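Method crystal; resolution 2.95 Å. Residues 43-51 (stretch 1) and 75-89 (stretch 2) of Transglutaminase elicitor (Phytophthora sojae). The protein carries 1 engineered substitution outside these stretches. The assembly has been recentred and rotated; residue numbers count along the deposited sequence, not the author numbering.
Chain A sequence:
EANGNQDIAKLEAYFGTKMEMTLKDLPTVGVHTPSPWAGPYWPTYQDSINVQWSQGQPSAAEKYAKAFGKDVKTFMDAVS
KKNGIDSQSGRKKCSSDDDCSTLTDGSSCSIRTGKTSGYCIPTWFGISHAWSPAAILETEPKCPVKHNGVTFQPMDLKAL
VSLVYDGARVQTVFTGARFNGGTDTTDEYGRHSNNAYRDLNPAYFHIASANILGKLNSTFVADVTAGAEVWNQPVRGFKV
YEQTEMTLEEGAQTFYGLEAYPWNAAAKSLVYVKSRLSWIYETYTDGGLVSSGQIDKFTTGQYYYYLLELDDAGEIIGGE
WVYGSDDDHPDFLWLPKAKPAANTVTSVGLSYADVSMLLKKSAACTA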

# COMPACT_ATOMS: atom_id res chain seq x y z
N PRO A 43 -8.86 -1.40 -10.67
CA PRO A 43 -10.16 -1.60 -10.03
C PRO A 43 -10.96 -2.75 -10.63
O PRO A 43 -10.86 -3.03 -11.83
CB PRO A 43 -10.89 -0.28 -10.27
CG PRO A 43 -9.83 0.69 -10.61
CD PRO A 43 -8.78 -0.08 -11.30
N THR A 44 -11.74 -3.41 -9.78
CA THR A 44 -12.60 -4.52 -10.17
C THR A 44 -13.70 -4.03 -11.12
O THR A 44 -14.00 -4.69 -12.12
CB THR A 44 -13.22 -5.19 -8.92
OG1 THR A 44 -12.18 -5.60 -8.03
CG2 THR A 44 -14.06 -6.41 -9.29
N TYR A 45 -14.28 -2.87 -10.81
CA TYR A 45 -15.39 -2.32 -11.59
C TYR A 45 -15.01 -1.97 -13.03
O TYR A 45 -15.89 -1.77 -13.88
CB TYR A 45 -16.02 -1.12 -10.87
CG TYR A 45 -15.40 0.21 -11.21
CD1 TYR A 45 -15.96 1.02 -12.20
CD2 TYR A 45 -14.26 0.66 -10.55
CE1 TYR A 45 -15.39 2.24 -12.53
CE2 TYR A 45 -13.69 1.88 -10.87
CZ TYR A 45 -14.25 2.67 -11.86
OH TYR A 45 -13.68 3.88 -12.18
N GLN A 46 -13.71 -1.89 -13.31
CA GLN A 46 -13.22 -1.66 -14.67
C GLN A 46 -12.63 -2.92 -15.30
O GLN A 46 -11.92 -2.86 -16.31
CB GLN A 46 -12.19 -0.52 -14.69
CG GLN A 46 -12.82 0.86 -14.65
CD GLN A 46 -11.79 1.97 -14.70
OE1 GLN A 46 -10.78 1.93 -13.99
NE2 GLN A 46 -12.04 2.96 -15.55
N ASP A 47 -12.97 -4.06 -14.70
CA ASP A 47 -12.53 -5.39 -15.15
C ASP A 47 -11.03 -5.62 -14.98
O ASP A 47 -10.35 -6.10 -15.89
CB ASP A 47 -12.98 -5.66 -16.59
CG ASP A 47 -13.28 -7.13 -16.84
OD1 ASP A 47 -12.95 -7.62 -17.94
OD2 ASP A 47 -13.86 -7.78 -15.95
N SER A 48 -10.51 -5.27 -13.80
CA SER A 48 -9.11 -5.48 -13.44
C SER A 48 -8.13 -5.08 -14.55
O SER A 48 -8.22 -3.97 -15.07
CB SER A 48 -8.87 -6.93 -12.99
OG SER A 48 -7.55 -7.11 -12.50
N ILE A 49 -7.23 -5.99 -14.91
CA ILE A 49 -6.19 -5.70 -15.90
C ILE A 49 -6.65 -5.91 -17.34
O ILE A 49 -5.87 -5.77 -18.28
CB ILE A 49 -4.87 -6.47 -15.62
CG1 ILE A 49 -5.07 -7.99 -15.78
CG2 ILE A 49 -4.33 -6.12 -14.23
CD1 ILE A 49 -3.78 -8.75 -16.07
N ASN A 50 -7.93 -6.26 -17.51
CA ASN A 50 -8.56 -6.32 -18.82
C ASN A 50 -8.82 -4.92 -19.39
O ASN A 50 -9.11 -4.77 -20.58
CB ASN A 50 -9.89 -7.08 -18.76
CG ASN A 50 -9.71 -8.59 -18.79
OD1 ASN A 50 -8.61 -9.11 -19.00
ND2 ASN A 50 -10.81 -9.30 -18.58
N VAL A 51 -8.73 -3.91 -18.52
CA VAL A 51 -8.99 -2.52 -18.91
C VAL A 51 -7.98 -2.03 -19.94
O VAL A 51 -6.78 -2.34 -19.85
CB VAL A 51 -9.04 -1.58 -17.68
CG1 VAL A 51 -7.65 -1.38 -17.07
CG2 VAL A 51 -9.66 -0.24 -18.05
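Stretch 2 75-89: FMDAVSKKNGIDSQS

Stretch 2 (75-89) lies along stretch 1, a loop with a 3-10 segment at 49-50, as the end of a helix, residues 75-82, followed by a turn in which 85-87 keep helical phi/psi without the regular bonds. The two chains run in opposite senses: N50 faces M76, CA to CA 6.3 Å, at the helical end of the contact, whereas D47 CA lies 3.9 Å from G84 CA, just past the helix, and T44 meets the residues around and beyond it. Together the stretches bury 561 Å², with N50, T44 and D47 covering the most on stretch 1.

N50, in a short 3-10 segment, points toward the helix with chi1 m. Its ND2 donates to M76 O at 2.8 Å, a carbonyl that also accepts the helical bond from S80 N at 3.0 Å, and to D47 OD1 at 2.8 Å, so one amide bridges the helix carbonyl and the aspartate. Beside it, I49 CG1 packs on V79 CG1 at 3.8 Å, the apolar part of the contact.

D47, with positive phi (68°), turns its carboxylate into the bend after the helix. OD2 accepts from S80 OG at 2.6 Å and from I85 N at 2.7 Å, the latter nearly linear (168°). S80 OG in turn accepts from D86 N at 2.9 Å, which links the last helical turn to the segment that follows. G84 passes close to this carboxylate, its CA 3.5 Å from D47 OD2; an ideal CB there would fall 2.4 Å from D47 OD2, a clash.

T44 closes the far end. Its CG2 rests 3.2 Å from G84 O and 3.8 Å from S87 OG, while its OG1 makes a weak hydrogen bond to N83 O at 3.5 Å. S87 OG donates a hydrogen bond to G84 O at 2.6 Å, and both oxygens lie near T44 CG2.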

# COMPACT_ATOMS: atom_id res chain seq x y z
N PHE A 75 -8.42 -16.27 -21.52
CA PHE A 75 -7.51 -15.70 -20.53
C PHE A 75 -8.10 -14.44 -19.88
O PHE A 75 -8.00 -14.27 -18.67
CB PHE A 75 -6.13 -15.40 -21.12
CG PHE A 75 -5.18 -14.77 -20.13
CD1 PHE A 75 -4.59 -15.53 -19.13
CD2 PHE A 75 -4.87 -13.41 -20.20
CE1 PHE A 75 -3.71 -14.95 -18.21
CE2 PHE A 75 -4.00 -12.83 -19.29
CZ PHE A 75 -3.42 -13.60 -18.29
N MET A 76 -8.70 -13.58 -20.70
CA MET A 76 -9.35 -12.37 -20.19
C MET A 76 -10.58 -12.73 -19.35
O MET A 76 -10.89 -12.06 -18.37
CB MET A 76 -9.74 -11.43 -21.33
CG MET A 76 -8.56 -10.86 -22.13
SD MET A 76 -8.91 -9.32 -23.01
CE MET A 76 -10.41 -9.72 -23.91
N ASP A 77 -11.27 -13.81 -19.74
CA ASP A 77 -12.41 -14.31 -18.98
C ASP A 77 -11.97 -14.85 -17.62
O ASP A 77 -12.70 -14.73 -16.64
CB ASP A 77 -13.17 -15.38 -19.76
CG ASP A 77 -14.03 -14.81 -20.88
OD1 ASP A 77 -14.55 -15.60 -21.69
OD2 ASP A 77 -14.18 -13.57 -20.96
N ALA A 78 -10.79 -15.45 -17.59
CA ALA A 78 -10.20 -15.96 -16.35
C ALA A 78 -9.88 -14.80 -15.42
O ALA A 78 -10.19 -14.86 -14.22
CB ALA A 78 -8.96 -16.76 -16.64
N VAL A 79 -9.27 -13.76 -15.97
CA VAL A 79 -8.98 -12.53 -15.24
C VAL A 79 -10.25 -11.94 -14.65
O VAL A 79 -10.28 -11.57 -13.48
CB VAL A 79 -8.27 -11.49 -16.16
CG1 VAL A 79 -8.22 -10.11 -15.51
CG2 VAL A 79 -6.87 -11.96 -16.51
N SER A 80 -11.31 -11.90 -15.45
CA SER A 80 -12.58 -11.32 -15.01
C SER A 80 -13.29 -12.14 -13.93
O SER A 80 -13.92 -11.58 -13.04
CB SER A 80 -13.50 -11.09 -16.21
OG SER A 80 -14.62 -10.30 -15.83
N LYS A 81 -13.18 -13.46 -14.02
CA LYS A 81 -13.84 -14.36 -13.08
C LYS A 81 -13.21 -14.31 -11.69
O LYS A 81 -13.89 -14.48 -10.69
CB LYS A 81 -13.86 -15.80 -13.61
N LYS A 82 -11.90 -14.08 -11.64
CA LYS A 82 -11.17 -14.04 -10.37
C LYS A 82 -11.06 -12.63 -9.81
O LYS A 82 -11.18 -12.43 -8.60
CB LYS A 82 -9.77 -14.65 -10.53
CG LYS A 82 -9.73 -16.02 -11.21
CD LYS A 82 -10.06 -17.16 -10.25
CE LYS A 82 -10.01 -18.50 -10.97
NZ LYS A 82 -10.40 -19.62 -10.08
N ASN A 83 -10.83 -11.66 -10.69
CA ASN A 83 -10.48 -10.30 -10.26
C ASN A 83 -11.31 -9.18 -10.87
O ASN A 83 -11.34 -8.07 -10.34
CB ASN A 83 -9.00 -10.05 -10.52
CG ASN A 83 -8.10 -10.93 -9.68
OD1 ASN A 83 -7.64 -11.98 -10.12
ND2 ASN A 83 -7.86 -10.51 -8.44
N GLY A 84 -11.98 -9.47 -11.99
CA GLY A 84 -12.71 -8.45 -12.74
C GLY A 84 -14.21 -8.40 -12.48
O GLY A 84 -14.67 -8.72 -11.39
N ILE A 85 -14.95 -7.99 -13.51
CA ILE A 85 -16.40 -7.81 -13.42
C ILE A 85 -17.14 -9.12 -13.14
O ILE A 85 -18.06 -9.16 -12.31
CB ILE A 85 -16.96 -7.08 -14.68
CG1 ILE A 85 -16.52 -5.61 -14.67
CG2 ILE A 85 -18.48 -7.18 -14.77
CD1 ILE A 85 -16.59 -4.91 -16.02
N ASP A 86 -16.72 -10.20 -13.79
CA ASP A 86 -17.36 -11.51 -13.63
C ASP A 86 -17.20 -12.11 -12.23
O ASP A 86 -17.93 -13.04 -11.88
CB ASP A 86 -16.86 -12.50 -14.69
CG ASP A 86 -17.56 -12.32 -16.03
OD1 ASP A 86 -18.71 -11.83 -16.06
OD2 ASP A 86 -16.96 -12.69 -17.06
N SER A 87 -16.28 -11.56 -11.45
CA SER A 87 -16.08 -12.00 -10.07
C SER A 87 -17.19 -11.53 -9.13
O SER A 87 -17.25 -11.94 -7.97
CB SER A 87 -14.71 -11.55 -9.55
OG SER A 87 -14.69 -10.16 -9.27
N GLN A 88 -18.08 -10.67 -9.63
CA GLN A 88 -19.17 -10.11 -8.83
C GLN A 88 -20.55 -10.45 -9.41
O GLN A 88 -21.49 -9.65 -9.29
CB GLN A 88 -19.00 -8.60 -8.68
CG GLN A 88 -17.61 -8.12 -8.24
CD GLN A 88 -17.24 -8.55 -6.83
OE1 GLN A 88 -16.11 -8.97 -6.58
NE2 GLN A 88 -18.18 -8.45 -5.90
N SER A 89 -20.67 -11.63 -10.01
CA SER A 89 -21.91 -12.12 -10.62
C SER A 89 -23.12 -12.04 -9.68
O SER A 89 -24.26 -11.91 -10.13
CB SER A 89 -21.75 -13.57 -11.08
OG SER A 89 -20.55 -13.75 -11.81